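Local coordinates for protein CcbJ (Streptomyces caelestis, PDB 4HGZ) that is an S-adenosyl-L-methionine-dependent methyltransferase that probably transfers the methyl group to a nitrogen atom of its substrate, at residues L144-D147 and E148-C152; R229-Y232 and P233-D237. All blocks are in the same frame, centred on the assembly; numbering follows the deposited sequence.

Contact 1: L144-D147 and E148-C152; sequences LGQD and EQIDC. With EDO (1,2-ethanediol), chain M.
Gly145, the N-cap residue, accepts the first main-chain hydrogen bond of helix 146-159 on its O, from Gln149 N at 3.1 Å. The next two are straighter: Ile150 N to Gln146 O (2.9 Å, N-H...O angle 179°) and Asp151 N to Asp147 O (2.9 Å).

Several side chains lie alongside the backbone of the preceding turn. Gln149 places CG beside its own backbone N (chi1 -69°), which carries the extended chain back past Gly145 O.

A 1,2-ethanediol, probably from the crystallisation liquor, takes a weak hydrogen bond from Asp147 N on O1 (3.4 Å). Asp147 and Glu148 lie in the first turn, where the helix dipole would be expected to ease their negative charge; Asp151 pairs with Arg154.

This is the N-terminal turn of the helix between parallel strands 130-135 and 164-171, a beta-alpha-beta crossover of the methyltransferase fold. Gln149 NE2 binds Arg229 O at the end of strand 221-229. Gln146 NE2 reaches Glu235 of helix 233-242 and Ala234 O of the second subunit, while Gln146, Gln149 and Ile150 pack on Met239 of the same-chain helix.

Contact 2: R229-Y232 and P233-D237; sequences RYAY and PAELD
Glu235 reaches back from helix 233-242 to grip both Arg229 and Tyr232, and this buried carboxylate is the tight part of the contact. CG stands anti to the backbone N (chi1 176°), and the extended chain carries the carboxylate back to residues 229-232, where the two oxygens take different partners. OE2 forms a salt bridge with Arg229 NH2 at 2.7 Å, and Arg229 NH1 adds a weak bond at 3.1 Å. The oxygen lies in the guanidinium plane, at its edge, but the carboxylate is turned 90° to it, and NH2 meets OE2 from above the carboxylate plane. OE1 accepts Tyr232 N on its anti side, well out of the carboxylate plane (3.2 Å), and also binds Gln206 NE2. Ala231 CB also lies 4.2 Å from Leu236 CB, an apolar contact.

Tyr232, partly exposed, is less engaged with the helix: its side chain ends away from it and the ring stacks on Tyr232 of the second subunit.

Leu236 N donates to Tyr232 O (2.7 Å, 171°), completing the first helical turn. With Tyr232 as N-cap, Pro233 in the first turn and the glutamate three residues past the cap bonded to the N-cap N-H, this is one half of a capping box.

In the fold
From the N terminus, contact 1 comes first: after strand 130-135 the chain turns into helix 146-159, the crossover helix leading to the parallel strand 164-171. The chain then leaves for the four-stranded antiparallel sheet and returns by strand 221-229, where contact 2 starts helix 233-242, which precedes strand 245-251. The contacts are in series, neither nested nor crossed; both are local, each marking the start of a helix, and neither closes a long loop. Their centres lie about 11 Å apart, and they meet directly, with Gly145 CA 3.8 Å from Arg229 CD. Together they join the antiparallel sheet to the Rossmann-like methyltransferase core, with its 3-2-1-4-5-7-6 strand order, and both touch the second subunit.

Contact 1: L144-D147 and E148-C152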
loop_
_atom_site.group_PDB
_atom_site.type_symbol
_atom_site.label_atom_id
_atom_site.label_comp_id
_atom_site.label_asym_id
_atom_site.label_seq_id
_atom_site.Cartn_x
_atom_site.Cartn_y
_atom_site.Cartn_z
ATOM N N LEU C 144 -24.685 -4.301 18.312
ATOM C CA LEU C 144 -24.502 -3.661 17.015
ATOM C C LEU C 144 -24.902 -2.188 16.937
ATOM O O LEU C 144 -25.427 -1.739 15.936
ATOM C CB LEU C 144 -25.171 -4.477 15.910
ATOM C CG LEU C 144 -24.625 -5.904 15.833
ATOM C CD1 LEU C 144 -25.194 -6.671 14.637
ATOM C CD2 LEU C 144 -23.107 -5.854 15.766
ATOM N N GLY C 145 -24.614 -1.430 17.983
ATOM C CA GLY C 145 -24.788 0.009 17.915
ATOM C C GLY C 145 -24.293 0.728 19.153
ATOM O O GLY C 145 -24.203 0.156 20.244
ATOM N N GLN C 146 -23.983 2.004 18.981
ATOM C CA GLN C 146 -23.486 2.818 20.076
ATOM C C GLN C 146 -24.464 2.891 21.261
ATOM O O GLN C 146 -24.048 2.841 22.414
ATOM C CB GLN C 146 -23.167 4.223 19.566
ATOM C CG GLN C 146 -22.433 5.090 20.560
ATOM C CD GLN C 146 -22.235 6.481 20.029
ATOM O OE1 GLN C 146 -23.179 7.265 19.932
ATOM N NE2 GLN C 146 -21.002 6.799 19.668
ATOM N N ASP C 147 -25.758 3.023 20.984
ATOM C CA ASP C 147 -26.735 3.156 22.069
ATOM C C ASP C 147 -26.818 1.875 22.895
ATOM O O ASP C 147 -26.844 1.926 24.130
ATOM C CB ASP C 147 -28.118 3.528 21.543
ATOM C CG ASP C 147 -28.154 4.899 20.889
ATOM O OD1 ASP C 147 -27.107 5.590 20.850
ATOM O OD2 ASP C 147 -29.246 5.285 20.406
ATOM N N GLU C 148 -26.852 0.731 22.211
ATOM C CA GLU C 148 -26.887 -0.551 22.898
ATOM C C GLU C 148 -25.657 -0.692 23.782
ATOM O O GLU C 148 -25.746 -1.214 24.894
ATOM C CB GLU C 148 -26.980 -1.727 21.921
ATOM C CG GLU C 148 -28.298 -1.847 21.166
ATOM C CD GLU C 148 -28.281 -1.097 19.824
ATOM O OE1 GLU C 148 -27.878 0.094 19.775
ATOM O OE2 GLU C 148 -28.676 -1.708 18.805
ATOM N N GLN C 149 -24.513 -0.210 23.293
ATOM C CA GLN C 149 -23.259 -0.349 24.037
ATOM C C GLN C 149 -23.247 0.536 25.275
ATOM O O GLN C 149 -22.902 0.093 26.373
ATOM C CB GLN C 149 -22.049 -0.088 23.134
ATOM C CG GLN C 149 -21.865 -1.195 22.098
ATOM C CD GLN C 149 -20.848 -0.868 21.024
ATOM O OE1 GLN C 149 -20.363 0.267 20.907
ATOM N NE2 GLN C 149 -20.520 -1.866 20.223
ATOM N N ILE C 150 -23.646 1.787 25.106
ATOM C CA ILE C 150 -23.867 2.645 26.256
ATOM C C ILE C 150 -24.801 1.976 27.283
ATOM O O ILE C 150 -24.455 1.850 28.454
ATOM C CB ILE C 150 -24.439 3.988 25.822
ATOM C CG1 ILE C 150 -23.429 4.709 24.930
ATOM C CG2 ILE C 150 -24.817 4.821 27.034
ATOM C CD1 ILE C 150 -23.887 6.077 24.481
ATOM N N ASP C 151 -25.971 1.521 26.841
ATOM C CA ASP C 151 -26.901 0.849 27.754
ATOM C C ASP C 151 -26.196 -0.269 28.498
ATOM O O ASP C 151 -26.340 -0.406 29.710
ATOM C CB ASP C 151 -28.101 0.273 27.008
ATOM C CG ASP C 151 -29.032 1.347 26.488
ATOM O OD1 ASP C 151 -28.815 2.528 26.825
ATOM O OD2 ASP C 151 -29.986 1.013 25.745
ATOM N N CYS C 152 -25.431 -1.073 27.769
ATOM C CA CYS C 152 -24.743 -2.183 28.387
ATOM C C CYS C 152 -23.783 -1.683 29.469
ATOM O O CYS C 152 -23.785 -2.180 30.606
ATOM C CB CYS C 152 -23.993 -2.994 27.345
ATOM S SG CYS C 152 -23.047 -4.352 28.049
HETATM C C1 EDO M . -25.955 4.265 16.829
HETATM O O1 EDO M . -26.884 3.903 17.859
HETATM C C2 EDO M . -25.318 3.005 16.247
HETATM O O2 EDO M . -24.195 3.381 15.445
#

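Contact 2: R229-Y232 and P233-D237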
loop_
_atom_site.group_PDB
_atom_site.type_symbol
_atom_site.label_atom_id
_atom_site.label_comp_id
_atom_site.label_asym_id
_atom_site.label_seq_id
_atom_site.Cartn_x
_atom_site.Cartn_y
_atom_site.Cartn_z
ATOM N N ARG C 229 -19.640 -3.964 16.060
ATOM C CA ARG C 229 -19.566 -2.527 15.887
ATOM C C ARG C 229 -18.519 -2.053 16.852
ATOM O O ARG C 229 -18.696 -2.194 18.062
ATOM C CB ARG C 229 -20.882 -1.773 16.174
ATOM C CG ARG C 229 -20.772 -0.366 15.594
ATOM C CD ARG C 229 -21.430 0.740 16.393
ATOM N NE ARG C 229 -20.711 1.152 17.594
ATOM C CZ ARG C 229 -20.311 2.397 17.842
ATOM N NH1 ARG C 229 -20.524 3.367 16.960
ATOM N NH2 ARG C 229 -19.694 2.673 18.979
ATOM N N TYR C 230 -17.427 -1.493 16.335
ATOM C CA TYR C 230 -16.345 -1.077 17.226
ATOM C C TYR C 230 -16.469 0.389 17.598
ATOM O O TYR C 230 -17.214 1.144 16.973
ATOM C CB TYR C 230 -14.974 -1.359 16.608
ATOM C CG TYR C 230 -14.759 -0.721 15.260
ATOM C CD1 TYR C 230 -14.380 0.609 15.151
ATOM C CD2 TYR C 230 -14.931 -1.448 14.096
ATOM C CE1 TYR C 230 -14.185 1.198 13.915
ATOM C CE2 TYR C 230 -14.738 -0.864 12.850
ATOM C CZ TYR C 230 -14.368 0.458 12.772
ATOM O OH TYR C 230 -14.168 1.030 11.547
ATOM N N ALA C 231 -15.748 0.790 18.636
ATOM C CA ALA C 231 -15.680 2.195 18.993
ATOM C C ALA C 231 -14.224 2.617 19.060
ATOM O O ALA C 231 -13.342 1.811 19.367
ATOM C CB ALA C 231 -16.336 2.428 20.316
ATOM N N TYR C 232 -13.964 3.881 18.773
ATOM C CA TYR C 232 -12.645 4.401 18.998
ATOM C C TYR C 232 -12.511 4.726 20.477
ATOM O O TYR C 232 -13.494 5.082 21.126
ATOM C CB TYR C 232 -12.435 5.639 18.166
ATOM C CG TYR C 232 -12.203 5.360 16.707
ATOM C CD1 TYR C 232 -10.916 5.177 16.210
ATOM C CD2 TYR C 232 -13.260 5.307 15.819
ATOM C CE1 TYR C 232 -10.698 4.944 14.879
ATOM C CE2 TYR C 232 -13.049 5.082 14.485
ATOM C CZ TYR C 232 -11.771 4.906 14.024
ATOM O OH TYR C 232 -11.567 4.676 12.703
ATOM N N PRO C 233 -11.297 4.591 21.021
ATOM C CA PRO C 233 -11.029 4.869 22.432
ATOM C C PRO C 233 -11.695 6.149 22.955
ATOM O O PRO C 233 -12.330 6.124 24.007
ATOM C CB PRO C 233 -9.507 5.006 22.460
ATOM C CG PRO C 233 -9.069 3.989 21.450
ATOM C CD PRO C 233 -10.098 4.072 20.330
ATOM N N ALA C 234 -11.561 7.260 22.240
ATOM C CA ALA C 234 -12.126 8.514 22.734
ATOM C C ALA C 234 -13.651 8.510 22.698
ATOM O O ALA C 234 -14.295 9.081 23.579
ATOM C CB ALA C 234 -11.559 9.720 21.977
ATOM N N GLU C 235 -14.220 7.878 21.675
ATOM C CA GLU C 235 -15.663 7.690 21.592
ATOM C C GLU C 235 -16.081 6.805 22.760
ATOM O O GLU C 235 -17.008 7.126 23.502
ATOM C CB GLU C 235 -16.042 7.019 20.268
ATOM C CG GLU C 235 -17.518 6.678 20.110
ATOM C CD GLU C 235 -17.795 5.655 19.004
ATOM O OE1 GLU C 235 -16.844 5.227 18.308
ATOM O OE2 GLU C 235 -18.977 5.274 18.830
ATOM N N LEU C 236 -15.369 5.695 22.929
ATOM C CA LEU C 236 -15.673 4.743 23.988
ATOM C C LEU C 236 -15.682 5.407 25.363
ATOM O O LEU C 236 -16.613 5.214 26.156
ATOM C CB LEU C 236 -14.672 3.600 23.966
ATOM C CG LEU C 236 -14.996 2.416 24.867
ATOM C CD1 LEU C 236 -16.347 1.817 24.484
ATOM C CD2 LEU C 236 -13.873 1.385 24.748
ATOM N N ASP C 237 -14.651 6.200 25.636
ATOM C CA ASP C 237 -14.544 6.907 26.911
ATOM C C ASP C 237 -15.717 7.866 27.133
ATOM O O ASP C 237 -16.161 8.077 28.268
ATOM C CB ASP C 237 -13.219 7.676 26.992
ATOM C CG ASP C 237 -12.007 6.753 27.092
ATOM O OD1 ASP C 237 -12.173 5.522 27.312
ATOM O OD2 ASP C 237 -10.878 7.268 26.950
#